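PDB 4D50: deoxyhypusine hydroxylase from Homo sapiens, which hydroxylates the deoxyhypusine residue of translation initiation factor eIF-5A at a diiron centre, the second and last step in making hypusine. Local coordinates for residues Q24-R29 against D54-L59. Residues are numbered along the deposited sequence; the frame is centred on the assembly and turned at random.
Sequences QPLQAR and DDSALL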
ATOM      1  N   GLN A  24     -20.430  10.535  -2.602  1.00 22.32           N
ATOM      2  CA  GLN A  24     -19.845  10.941  -1.368  1.00 21.32           C
ATOM      3  C   GLN A  24     -18.464  11.546  -1.680  1.00 18.37           C
ATOM      4  O   GLN A  24     -17.810  11.091  -2.576  1.00 18.41           O
ATOM      5  CB  GLN A  24     -19.644   9.723  -0.447  1.00 23.76           C
ATOM      6  CG  GLN A  24     -20.907   9.261   0.282  1.00 27.83           C
ATOM      7  CD  GLN A  24     -21.326  10.166   1.436  1.00 30.16           C
ATOM      8  OE1 GLN A  24     -20.571  11.031   1.910  1.00 37.95           O
ATOM      9  NE2 GLN A  24     -22.527   9.933   1.927  1.00 36.62           N
ATOM     10  N   PRO A  25     -18.040  12.537  -0.930  1.00 21.00           N
ATOM     11  CA  PRO A  25     -16.655  13.002  -1.159  1.00 20.27           C
ATOM     12  C   PRO A  25     -15.652  11.864  -0.931  1.00 19.03           C
ATOM     13  O   PRO A  25     -15.871  11.016  -0.077  1.00 18.76           O
ATOM     14  CB  PRO A  25     -16.442  14.040  -0.091  1.00 22.41           C
ATOM     15  CG  PRO A  25     -17.604  13.984   0.802  1.00 23.69           C
ATOM     16  CD  PRO A  25     -18.725  13.320   0.095  1.00 21.89           C
ATOM     17  N   LEU A  26     -14.566  11.868  -1.684  1.00 17.28           N
ATOM     18  CA  LEU A  26     -13.565  10.817  -1.630  1.00 17.15           C
ATOM     19  C   LEU A  26     -13.030  10.591  -0.207  1.00 16.57           C
ATOM     20  O   LEU A  26     -12.789   9.429   0.229  1.00 16.54           O
ATOM     21  CB  LEU A  26     -12.417  11.181  -2.581  1.00 17.64           C
ATOM     22  CG  LEU A  26     -11.514  10.041  -3.053  1.00 17.63           C
ATOM     23  CD1 LEU A  26     -12.367   8.921  -3.664  1.00 16.17           C
ATOM     24  CD2 LEU A  26     -10.477  10.560  -4.061  1.00 17.20           C
ATOM     25  N   GLN A  27     -12.828  11.648   0.561  1.00 18.43           N
ATOM     26  CA  GLN A  27     -12.239  11.481   1.867  1.00 18.61           C
ATOM     27  C   GLN A  27     -13.203  10.698   2.775  1.00 17.52           C
ATOM     28  O   GLN A  27     -12.761   9.928   3.621  1.00 16.45           O
ATOM     29  CB  GLN A  27     -11.859  12.830   2.487  1.00 22.85           C
ATOM     30  CG  GLN A  27     -13.055  13.714   2.873  1.00 26.96           C
ATOM     31  CD  GLN A  27     -12.769  14.605   4.079  1.00 31.84           C
ATOM     32  OE1 GLN A  27     -12.995  15.806   4.036  1.00 34.53           O
ATOM     33  NE2 GLN A  27     -12.283  14.009   5.162  1.00 36.22           N
ATOM     34  N   ALA A  28     -14.496  10.874   2.569  1.00 16.31           N
ATOM     35  CA  ALA A  28     -15.561  10.178   3.301  1.00 15.52           C
ATOM     36  C   ALA A  28     -15.644   8.702   2.957  1.00 15.83           C
ATOM     37  O   ALA A  28     -15.868   7.860   3.809  1.00 14.59           O
ATOM     38  CB  ALA A  28     -16.901  10.821   3.014  1.00 15.99           C
ATOM     39  N   ARG A  29     -15.417   8.391   1.698  1.00 13.22           N
ATOM     40  CA  ARG A  29     -15.367   7.019   1.293  1.00 12.24           C
ATOM     41  C   ARG A  29     -14.073   6.382   1.778  1.00 12.62           C
ATOM     42  O   ARG A  29     -14.084   5.211   2.135  1.00 12.17           O
ATOM     43  CB  ARG A  29     -15.503   6.940  -0.202  1.00 12.81           C
ATOM     44  CG  ARG A  29     -16.784   7.631  -0.785  1.00 13.24           C
ATOM     45  CD  ARG A  29     -16.762   7.625  -2.294  1.00 14.68           C
ATOM     46  NE  ARG A  29     -17.037   6.314  -2.829  1.00 14.92           N
ATOM     47  CZ  ARG A  29     -16.945   5.936  -4.080  1.00 14.39           C
ATOM     48  NH1 ARG A  29     -16.598   6.799  -5.033  1.00 17.42           N
ATOM     49  NH2 ARG A  29     -17.243   4.705  -4.442  1.00 16.30           N
ATOM     50  N   ASP A  54     -15.985   1.138  -9.024  1.00 19.93           N
ATOM     51  CA  ASP A  54     -15.730   2.558  -9.079  1.00 17.56           C
ATOM     52  C   ASP A  54     -14.702   2.958 -10.128  1.00 17.06           C
ATOM     53  O   ASP A  54     -13.867   2.178 -10.595  1.00 15.35           O
ATOM     54  CB  ASP A  54     -15.215   3.044  -7.719  1.00 14.64           C
ATOM     55  CG  ASP A  54     -15.364   4.526  -7.529  1.00 16.39           C
ATOM     56  OD1 ASP A  54     -16.487   5.014  -7.231  1.00 17.02           O
ATOM     57  OD2 ASP A  54     -14.343   5.247  -7.685  1.00 18.30           O
ATOM     58  N   ASP A  55     -14.844   4.202 -10.550  1.00 14.68           N
ATOM     59  CA  ASP A  55     -13.987   4.844 -11.460  1.00 17.44           C
ATOM     60  C   ASP A  55     -12.599   5.186 -10.984  1.00 14.74           C
ATOM     61  O   ASP A  55     -11.695   5.336 -11.791  1.00 17.71           O
ATOM     62  CB  ASP A  55     -14.632   6.247 -11.684  1.00 23.53           C
ATOM     63  CG  ASP A  55     -14.832   6.567 -13.061  1.00 29.35           C
ATOM     64  OD1 ASP A  55     -14.997   5.612 -13.876  1.00 37.04           O
ATOM     65  OD2 ASP A  55     -14.848   7.829 -13.293  1.00 33.35           O
ATOM     66  N   SER A  56     -12.441   5.416  -9.693  1.00 13.31           N
ATOM     67  CA  SER A  56     -11.191   5.867  -9.122  1.00 12.06           C
ATOM     68  C   SER A  56     -10.211   4.722  -8.935  1.00 12.14           C
ATOM     69  O   SER A  56     -10.423   3.915  -8.080  1.00 11.12           O
ATOM     70  CB  SER A  56     -11.443   6.527  -7.786  1.00 11.71           C
ATOM     71  OG  SER A  56     -10.248   6.779  -6.985  1.00 11.82           O
ATOM     72  N   ALA A  57      -9.101   4.779  -9.651  1.00 11.73           N
ATOM     73  CA  ALA A  57      -7.999   3.731  -9.493  1.00 10.82           C
ATOM     74  C   ALA A  57      -7.408   3.825  -8.089  1.00 11.94           C
ATOM     75  O   ALA A  57      -7.085   2.779  -7.462  1.00 10.95           O
ATOM     76  CB  ALA A  57      -6.876   3.950 -10.503  1.00 11.10           C
ATOM     77  N   LEU A  58      -7.234   5.044  -7.583  1.00 11.11           N
ATOM     78  CA  LEU A  58      -6.789   5.301  -6.188  1.00 11.08           C
ATOM     79  C   LEU A  58      -7.698   4.565  -5.189  1.00 10.86           C
ATOM     80  O   LEU A  58      -7.226   3.744  -4.374  1.00  9.67           O
ATOM     81  CB  LEU A  58      -6.761   6.779  -5.829  1.00 12.41           C
ATOM     82  CG  LEU A  58      -6.273   7.014  -4.407  1.00 15.00           C
ATOM     83  CD1 LEU A  58      -4.803   6.645  -4.247  1.00 18.82           C
ATOM     84  CD2 LEU A  58      -6.412   8.474  -3.979  1.00 14.80           C
ATOM     85  N   LEU A  59      -8.999   4.780  -5.310  1.00  9.56           N
ATOM     86  CA  LEU A  59      -9.887   4.110  -4.361  1.00 10.70           C
ATOM     87  C   LEU A  59      -9.799   2.595  -4.540  1.00  9.63           C
ATOM     88  O   LEU A  59      -9.635   1.869  -3.587  1.00  9.38           O
ATOM     89  CB  LEU A  59     -11.326   4.620  -4.506  1.00 10.92           C
ATOM     90  CG  LEU A  59     -12.287   3.994  -3.495  1.00 11.95           C
ATOM     91  CD1 LEU A  59     -11.992   4.269  -2.041  1.00 13.10           C
ATOM     92  CD2 LEU A  59     -13.716   4.509  -3.866  1.00 13.49           C
TER
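Arg29 reaches across from helix 26-39 and grips Asp54, just ahead of helix 57-70. The two helices belong to the all-helical, HEAT-like repeat fold of the enzyme, and this contact joins them near their N-terminal ends. The guanidinium meets the carboxylate end-on in a salt bridge. Both NH1 (2.8 Å) and NH2 (2.9 Å) of Arg29 donate to the single atom OD1 of Asp54. That oxygen lies at the guanidinium edge, in its plane. Both nitrogens come from the same face of the carboxylate, well out of its plane; the two flat groups are turned 69° apart. Leu59 covers one guanidinium face: its CD2 sits over the centre, 3.5 Å from Arg29 CZ. Leu26 adds a looser contact, with CD1 4.5 Å from Ser56 OG. A bend at chi3 (74°) turns the end of the arginine chain into its position. Arg29 NE also donates to the backbone oxygen of Leu19, so the group is held at a further point.

The second carboxylate oxygen of Asp54 holds the loop. OD2 accepts from Ser56 N in an Asx turn, which should limit rotation of the carboxylate. Ser56 is the N-cap of helix 57-70, and its OG is also hydrogen-bonded to Glu276 OE1 of helix 272-289. His61, two residues after Leu59 on helix 57-70, is an iron ligand. Ser56 OG accepts the capping bond from Leu59 N, at 2.9 Å.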